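Local coordinates for protein gamma-D-glutamyl-L-lysine dipeptidyl-peptidase (Bacillus cereus ATCC 10987, PDB 3H41) that probably hydrolyses gamma-D-glutamyl-L-lysine bonds in murein peptides as an NlpC/P60 cysteine peptidase, releasing L-Ala-gamma-D-Glu during peptidoglycan degradation, at residues P185-D190 and H227-P232; I193-M198 and H221-S226; H269-M272 and N278-H281. All coordinates share one frame; numbering follows the deposited sequence. Where two conformers were deposited one is given.

Contact 1. Residues P185-D190 and H227-P232; sequences PTPAAD and HGITIP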
loop_
_atom_site.group_PDB
_atom_site.type_symbol
_atom_site.label_atom_id
_atom_site.label_comp_id
_atom_site.label_asym_id
_atom_site.label_seq_id
_atom_site.Cartn_x
_atom_site.Cartn_y
_atom_site.Cartn_z
ATOM N N PRO A 185 -7.378 15.035 -8.082
ATOM C CA PRO A 185 -7.032 16.403 -7.735
ATOM C C PRO A 185 -5.878 16.490 -6.768
ATOM O O PRO A 185 -5.678 15.578 -5.925
ATOM C CB PRO A 185 -8.291 16.907 -7.093
ATOM C CG PRO A 185 -9.397 16.056 -7.714
ATOM C CD PRO A 185 -8.792 14.736 -7.806
ATOM N N THR A 186 -5.147 17.596 -6.850
ATOM C CA THR A 186 -4.060 17.864 -5.905
ATOM C C THR A 186 -4.575 18.049 -4.502
ATOM O O THR A 186 -5.464 18.858 -4.268
ATOM C CB THR A 186 -3.258 19.110 -6.310
ATOM O OG1 THR A 186 -2.711 18.870 -7.599
ATOM C CG2 THR A 186 -2.071 19.334 -5.352
ATOM N N PRO A 187 -4.051 17.266 -3.548
ATOM C CA PRO A 187 -4.624 17.336 -2.195
ATOM C C PRO A 187 -4.149 18.559 -1.427
ATOM O O PRO A 187 -3.061 19.013 -1.627
ATOM C CB PRO A 187 -4.075 16.054 -1.504
ATOM C CG PRO A 187 -2.774 15.794 -2.231
ATOM C CD PRO A 187 -3.033 16.206 -3.686
ATOM N N ALA A 188 -4.981 19.034 -0.517
ATOM C CA ALA A 188 -4.551 19.912 0.552
ATOM C C ALA A 188 -3.921 18.994 1.596
ATOM O O ALA A 188 -4.212 17.766 1.632
ATOM C CB ALA A 188 -5.751 20.636 1.129
ATOM N N ALA A 189 -3.064 19.561 2.440
ATOM C CA ALA A 189 -2.429 18.772 3.485
ATOM C C ALA A 189 -3.461 18.122 4.392
ATOM O O ALA A 189 -3.330 16.945 4.769
ATOM C CB ALA A 189 -1.439 19.626 4.301
ATOM N N ASP A 190 -4.528 18.851 4.709
ATOM C CA ASP A 190 -5.577 18.267 5.554
ATOM C C ASP A 190 -6.215 16.992 4.974
ATOM O O ASP A 190 -6.603 16.089 5.748
ATOM C CB ASP A 190 -6.685 19.271 5.874
ATOM C CG ASP A 190 -6.289 20.280 6.945
ATOM O OD1 ASP A 190 -5.266 20.095 7.668
ATOM O OD2 ASP A 190 -7.046 21.281 7.062
ATOM N N HIS A 227 -3.907 10.071 -3.492
ATOM C CA HIS A 227 -4.202 11.467 -3.786
ATOM C C HIS A 227 -3.413 11.966 -5.008
ATOM O O HIS A 227 -3.211 13.196 -5.193
ATOM C CB HIS A 227 -3.910 12.337 -2.551
ATOM C CG HIS A 227 -4.901 12.142 -1.451
ATOM N ND1 HIS A 227 -6.157 12.712 -1.482
ATOM C CD2 HIS A 227 -4.855 11.394 -0.321
ATOM C CE1 HIS A 227 -6.821 12.367 -0.393
ATOM N NE2 HIS A 227 -6.064 11.556 0.324
ATOM N N GLY A 228 -2.988 11.024 -5.839
ATOM C CA GLY A 228 -2.389 11.328 -7.161
ATOM C C GLY A 228 -0.893 11.628 -7.192
ATOM O O GLY A 228 -0.357 12.028 -8.220
ATOM N N ILE A 229 -0.211 11.433 -6.076
ATOM C CA ILE A 229 1.243 11.753 -5.988
ATOM C C ILE A 229 2.016 10.472 -5.688
ATOM O O ILE A 229 1.883 9.889 -4.618
ATOM C CB ILE A 229 1.513 12.828 -4.927
ATOM C CG1 ILE A 229 0.721 14.093 -5.242
ATOM C CG2 ILE A 229 3.031 13.099 -4.825
ATOM C CD1 ILE A 229 0.887 15.200 -4.258
ATOM N N THR A 230 2.801 10.013 -6.657
ATOM C CA THR A 230 3.528 8.765 -6.506
ATOM C C THR A 230 4.902 9.091 -5.936
ATOM O O THR A 230 5.669 9.836 -6.558
ATOM C CB THR A 230 3.657 8.060 -7.849
ATOM O OG1 THR A 230 2.339 7.775 -8.330
ATOM C CG2 THR A 230 4.430 6.756 -7.674
ATOM N N ILE A 231 5.146 8.609 -4.716
ATOM C CA ILE A 231 6.423 8.774 -4.031
ATOM C C ILE A 231 7.044 7.374 -3.956
ATOM O O ILE A 231 6.361 6.413 -4.175
ATOM C CB ILE A 231 6.250 9.447 -2.627
ATOM C CG1 ILE A 231 5.693 8.472 -1.576
ATOM C CG2 ILE A 231 5.315 10.655 -2.738
ATOM C CD1 ILE A 231 5.481 9.097 -0.163
ATOM N N PRO A 232 8.351 7.264 -3.686
ATOM C CA PRO A 232 8.983 5.944 -3.602
ATOM C C PRO A 232 8.338 5.065 -2.535
ATOM O O PRO A 232 7.771 5.573 -1.567
ATOM C CB PRO A 232 10.443 6.258 -3.249
ATOM C CG PRO A 232 10.644 7.666 -3.727
ATOM C CD PRO A 232 9.318 8.355 -3.517
HETATM O O HOH W 1 -6.717 14.449 -3.801
#
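Pro-187 and His-227 bring the two backbones closest, with their CA atoms 6.1 Å apart, and no direct hydrogen bond joins the segments. Residues 185-188 are an extended lead-in to a helix whose N-cap position is held by Ala-188. Residues 227-232 leave another helix through a Schellman motif: Gly-228, at positive phi (86°), is the C-prime residue, with Gly-228 N bonded to Lys-225 O and Ile-229 N to Tyr-224 O. The pyrrolidine of Pro-187 fills the angle beside this helix end. Its CG lies 3.7 Å from His-227 CB, its CB sits obliquely to the imidazole, and its CD is 3.4 Å from the carbonyl O of His-227. On the same CD, the tip of Ile-229 adds an apolar touch, CD1 to CD 4.1 Å. One water ties the segments together at the edge of the imidazole, in its plane: it donates to Pro-185 O at 2.6 Å and is hydrogen-bonded to His-227 ND1 at 3.0 Å. The other ring nitrogen, NE2, is hydrogen-bonded to Thr-195 OG1, so both nitrogens have partners and the rotation of the ring is fixed. The contact thus sets the entry to helix 189-197 against the exit of helix 218-225, with Leu-192 of the former touching both Pro-187 and His-227.

Contact 2. Residues I193-M198 and H221-S226; sequences INTGKM and HTIYKS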
loop_
_atom_site.group_PDB
_atom_site.type_symbol
_atom_site.label_atom_id
_atom_site.label_comp_id
_atom_site.label_asym_id
_atom_site.label_seq_id
_atom_site.Cartn_x
_atom_site.Cartn_y
_atom_site.Cartn_z
ATOM N N ILE A 193 -3.972 14.174 5.869
ATOM C CA ILE A 193 -4.032 13.921 7.279
ATOM C C ILE A 193 -5.304 13.147 7.589
ATOM O O ILE A 193 -5.275 12.139 8.307
ATOM C CB ILE A 193 -3.914 15.253 8.099
ATOM C CG1 ILE A 193 -2.510 15.843 7.868
ATOM C CG2 ILE A 193 -4.228 15.001 9.575
ATOM C CD1 ILE A 193 -2.263 17.231 8.449
ATOM N N ASN A 194 -6.397 13.583 6.978
ATOM C CA ASN A 194 -7.672 12.977 7.207
ATOM C C ASN A 194 -7.651 11.551 6.705
ATOM O O ASN A 194 -8.206 10.636 7.361
ATOM C CB ASN A 194 -8.799 13.832 6.580
ATOM C CG ASN A 194 -9.166 14.999 7.475
ATOM O OD1 ASN A 194 -9.077 14.889 8.706
ATOM N ND2 ASN A 194 -9.495 16.133 6.877
ATOM N N THR A 195 -6.963 11.343 5.585
ATOM C CA THR A 195 -6.765 9.993 5.059
ATOM C C THR A 195 -6.048 9.098 6.069
ATOM O O THR A 195 -6.524 8.033 6.417
ATOM C CB THR A 195 -6.040 9.998 3.694
ATOM O OG1 THR A 195 -6.906 10.588 2.700
ATOM C CG2 THR A 195 -5.679 8.559 3.263
ATOM N N GLY A 196 -4.919 9.562 6.573
ATOM C CA GLY A 196 -4.176 8.831 7.593
ATOM C C GLY A 196 -4.975 8.525 8.815
ATOM O O GLY A 196 -4.916 7.393 9.325
ATOM N N LYS A 197 -5.720 9.519 9.301
ATOM C CA LYS A 197 -6.587 9.338 10.477
ATOM C C LYS A 197 -7.598 8.239 10.372
ATOM O O LYS A 197 -7.954 7.641 11.412
ATOM C CB LYS A 197 -7.267 10.651 10.909
ATOM C CG LYS A 197 -6.307 11.711 11.473
ATOM C CD LYS A 197 -7.040 13.017 11.790
ATOM C CE LYS A 197 -6.176 14.040 12.519
ATOM N NZ LYS A 197 -6.941 15.321 12.833
HETATM N N MSE A 198 -8.057 7.925 9.150
HETATM C CA MSE A 198 -8.993 6.817 8.982
HETATM C C MSE A 198 -8.427 5.508 9.503
HETATM O O MSE A 198 -9.196 4.607 9.875
HETATM C CB MSE A 198 -9.402 6.638 7.516
HETATM C CG MSE A 198 -10.088 7.879 6.888
HETATM SE SE MSE A 198 -10.960 7.267 5.217
HETATM C CE MSE A 198 -9.506 6.385 4.399
ATOM N N HIS A 221 3.494 6.117 1.425
ATOM C CA HIS A 221 3.386 5.887 -0.015
ATOM C C HIS A 221 1.923 5.774 -0.415
ATOM O O HIS A 221 1.506 6.391 -1.390
ATOM C CB HIS A 221 4.148 4.615 -0.404
ATOM C CG HIS A 221 3.855 4.127 -1.786
ATOM N ND1 HIS A 221 4.420 4.704 -2.904
ATOM C CD2 HIS A 221 3.058 3.128 -2.232
ATOM C CE1 HIS A 221 4.016 4.047 -3.979
ATOM N NE2 HIS A 221 3.185 3.093 -3.606
ATOM N N THR A 222 1.143 5.020 0.364
ATOM C CA THR A 222 -0.296 4.805 0.050
ATOM C C THR A 222 -1.145 6.065 0.172
ATOM O O THR A 222 -1.983 6.329 -0.679
ATOM C CB THR A 222 -0.888 3.662 0.911
ATOM O OG1 THR A 222 -0.199 2.440 0.591
ATOM C CG2 THR A 222 -2.417 3.492 0.673
ATOM N N ILE A 223 -0.893 6.868 1.196
ATOM C CA ILE A 223 -1.627 8.116 1.428
ATOM C C ILE A 223 -1.382 9.058 0.254
ATOM O O ILE A 223 -2.337 9.594 -0.338
ATOM C CB ILE A 223 -1.158 8.814 2.711
ATOM C CG1 ILE A 223 -1.716 8.092 3.941
ATOM C CG2 ILE A 223 -1.607 10.277 2.737
ATOM C CD1 ILE A 223 -1.120 8.589 5.227
ATOM N N TYR A 224 -0.110 9.221 -0.118
ATOM C CA TYR A 224 0.198 10.112 -1.254
ATOM C C TYR A 224 -0.312 9.575 -2.580
ATOM O O TYR A 224 -0.884 10.337 -3.350
ATOM C CB TYR A 224 1.690 10.441 -1.303
ATOM C CG TYR A 224 2.025 11.632 -0.448
ATOM C CD1 TYR A 224 1.969 12.948 -0.995
ATOM C CD2 TYR A 224 2.375 11.508 0.885
ATOM C CE1 TYR A 224 2.256 14.041 -0.245
ATOM C CE2 TYR A 224 2.661 12.635 1.651
ATOM C CZ TYR A 224 2.605 13.898 1.058
ATOM O OH TYR A 224 2.864 15.035 1.769
ATOM N N LYS A 225 -0.150 8.277 -2.821
ATOM C CA LYS A 225 -0.504 7.679 -4.094
ATOM C C LYS A 225 -2.002 7.777 -4.363
ATOM O O LYS A 225 -2.427 8.068 -5.502
ATOM C CB LYS A 225 -0.074 6.226 -4.145
ATOM C CG LYS A 225 -0.353 5.621 -5.515
ATOM C CD LYS A 225 0.707 4.700 -6.026
ATOM C CE LYS A 225 0.265 4.020 -7.326
ATOM N NZ LYS A 225 0.779 2.609 -7.465
ATOM N N SER A 226 -2.781 7.591 -3.301
ATOM C CA SER A 226 -4.257 7.675 -3.377
ATOM C C SER A 226 -4.769 9.072 -3.674
ATOM O O SER A 226 -5.948 9.237 -4.034
ATOM C CB SER A 226 -4.882 7.146 -2.086
ATOM O OG SER A 226 -4.701 8.015 -0.966
#
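Thr-195 and Gly-196 meet Ile-223 where helices 189-197 and 218-225 pass each other, the CA atoms of Thr-195 and Ile-223 being 6.6 Å apart. Ile-193, first in the segment, turns its side chain away from the partner helix and packs on Met-272 and Ile-274 of strand 267-275; its carbonyl O accepts the helical bond from Lys-197 N. Two residues on, Thr-195 points its CB at the other helix. With OG1 beside the backbone N (chi1 -67°), the methyl CG2 is left anti to that nitrogen, 4.0 Å from Ile-223 CG1, and the two side chains run alongside in opposing senses. The same methyl approaches Ser-226 OG more loosely, at 4.4 Å; that hydroxyl is hydrogen-bonded to Tyr-144 OH. The hydroxyl of Thr-195, besides its bond to His-227, is hydrogen-bonded to Asp-191 O in its own helix, so this branched side chain gives an apolar arm to one neighbour and a polar arm to others.

Both helices belong to the NlpC/P60 domain, whose papain-like fold packs helices against an antiparallel sheet; helix 218-225 follows directly on the inferred nucleophile, Cys-216, and Ile-223 faces helix 189-197. At Gly-196 the absence of a side chain lets the end of that isoleucine lie against the backbone: CD1 rests 3.9 Å from Gly-196 CA and 4.1 Å from Gly-196 N. A near-straight chi2 of 171° extends Ile-223 to reach it. Next, Lys-197 is exposed, its NZ hydrogen-bonded to a tetraethylene glycol molecule, probably from the crystallisation liquor.

Contact 3. Residues H269-M272 and N278-H281; sequences HVAM and NMIH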
loop_
_atom_site.group_PDB
_atom_site.type_symbol
_atom_site.label_atom_id
_atom_site.label_comp_id
_atom_site.label_asym_id
_atom_site.label_seq_id
_atom_site.Cartn_x
_atom_site.Cartn_y
_atom_site.Cartn_z
ATOM N N HIS A 269 12.883 5.120 9.416
ATOM C CA HIS A 269 11.506 5.438 9.790
ATOM C C HIS A 269 11.047 6.708 9.096
ATOM O O HIS A 269 11.845 7.615 8.837
ATOM C CB HIS A 269 11.333 5.554 11.322
ATOM C CG HIS A 269 9.911 5.771 11.738
ATOM N ND1 HIS A 269 8.933 4.817 11.548
ATOM C CD2 HIS A 269 9.281 6.853 12.254
ATOM C CE1 HIS A 269 7.773 5.290 11.969
ATOM N NE2 HIS A 269 7.954 6.528 12.387
ATOM N N VAL A 270 9.752 6.763 8.797
ATOM C CA VAL A 270 9.152 7.931 8.203
ATOM C C VAL A 270 7.791 8.142 8.861
ATOM O O VAL A 270 7.084 7.159 9.212
ATOM C CB VAL A 270 9.034 7.826 6.686
ATOM C CG1 VAL A 270 8.245 6.561 6.261
ATOM C CG2 VAL A 270 8.443 9.139 6.071
ATOM N N ALA A 271 7.468 9.410 9.065
ATOM C CA ALA A 271 6.181 9.820 9.617
ATOM C C ALA A 271 5.689 11.062 8.852
ATOM O O ALA A 271 6.432 11.667 8.114
ATOM C CB ALA A 271 6.335 10.095 11.123
HETATM N N MSE A 272 4.417 11.406 8.961
HETATM C CA MSE A 272 3.923 12.645 8.346
HETATM C C MSE A 272 3.571 13.643 9.413
HETATM O O MSE A 272 2.825 13.324 10.343
HETATM C CB MSE A 272 2.648 12.365 7.496
HETATM C CG MSE A 272 2.189 13.560 6.723
HETATM SE SE MSE A 272 0.755 13.138 5.469
HETATM C CE MSE A 272 -0.487 12.489 6.725
ATOM N N ASN A 278 2.871 17.538 16.249
ATOM C CA ASN A 278 2.505 16.104 16.198
ATOM C C ASN A 278 2.728 15.481 14.818
ATOM O O ASN A 278 2.877 16.192 13.820
ATOM C CB ASN A 278 1.062 15.899 16.614
ATOM C CG ASN A 278 0.828 16.254 18.054
ATOM O OD1 ASN A 278 1.666 15.964 18.916
ATOM N ND2 ASN A 278 -0.286 16.947 18.326
HETATM N N MSE A 279 2.782 14.155 14.786
HETATM C CA MSE A 279 2.979 13.417 13.537
HETATM C C MSE A 279 2.127 12.163 13.567
HETATM O O MSE A 279 1.742 11.692 14.622
HETATM C CB MSE A 279 4.439 13.064 13.290
HETATM C CG MSE A 279 5.022 12.171 14.330
HETATM SE SE MSE A 279 6.947 12.109 14.181
HETATM C CE MSE A 279 7.033 10.592 15.235
ATOM N N ILE A 280 1.815 11.650 12.386
ATOM C CA ILE A 280 1.064 10.439 12.260
ATOM C C ILE A 280 1.949 9.432 11.527
ATOM O O ILE A 280 2.699 9.826 10.648
ATOM C CB ILE A 280 -0.300 10.679 11.535
ATOM C CG1 ILE A 280 -1.193 9.455 11.653
ATOM C CG2 ILE A 280 -0.094 11.143 10.078
ATOM C CD1 ILE A 280 -2.723 9.726 11.280
ATOM N N HIS A 281 1.894 8.158 11.957
ATOM C CA HIS A 281 2.693 7.099 11.364
ATOM C C HIS A 281 2.164 5.719 11.671
ATOM O O HIS A 281 1.313 5.521 12.556
ATOM C CB HIS A 281 4.194 7.232 11.804
ATOM C CG HIS A 281 4.449 7.080 13.275
ATOM N ND1 HIS A 281 5.728 7.150 13.815
ATOM C CD2 HIS A 281 3.614 6.857 14.324
ATOM C CE1 HIS A 281 5.656 6.966 15.122
ATOM N NE2 HIS A 281 4.391 6.812 15.461
#
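His-269 and His-281 meet ring to ring: in one of the two deposited conformers of His-269, its NE2 lies 2.7 Å from His-281 ND1 in a hydrogen bond bent to 142°, in which either nitrogen could be the donor. The rings meet rim to rim with planes at 76°, neither lying over the face of the other. The CG of His-269 is anti to its backbone N (chi1 -175°), whereas that of His-281 sits between backbone N and carbonyl carbon, and these torsions bring the two nitrogens together. Ala-271, on the same sheet face, packs its CB against His-281 CB at 3.6 Å and against the selenium of selenomethionine Met-279 at 3.7 Å.

The strands are held by the hydrogen-bonded antiparallel pair Met-272 and Ile-280, with Met-272 N to Ile-280 O at 2.9 Å and Ile-280 N to Met-272 O at 2.8 Å, both nearly straight. Their side chains occupy the other face, lying side by side with Met-272 CE 3.6 Å from Ile-280 CG2, toward helix 189-197. The two short segments are far from strictly antiparallel. Further out, strands 255-259 and 290-293 flank the hairpin with backbone hydrogen bonds, Glu-290 OE2 is hydrogen-bonded to His-281 NE2, and the ring of Tyr-299 meets both histidines.

His-269 is inferred to be the proton acceptor and His-281 a further active-site residue, with Cys-216, here oxidised to cysteinesulfonic acid, as nucleophile. In this conformer, the chain of hydrogen bonds Glu-290, His-281, His-269 is consistent with the Cys-His-His triad of NlpC/P60 peptidases, in which the second histidine probably orients the first.

Overall arrangement
All three contacts lie in the NlpC/P60 catalytic domain. Contact 2 falls within the span of chain that contact 1 brackets, and contact 3 follows both. Contacts 1 and 2, with centres 8 Å apart, share helix 189-197 and join it to helix 218-225 and the loop after it. Contact 3, centred 12 Å from contact 2 and 16 Å from contact 1, is a hairpin of the six-stranded antiparallel sheet. Ile-280 CD1 packs at Gly-196, and Met-272 CE at Ile-193 and Ile-223, so the helix pair sits directly on the sheet. Through these touches helix 218-225, which follows the probable nucleophile, and the histidine-bearing strands share one hydrophobic interface with helix 189-197.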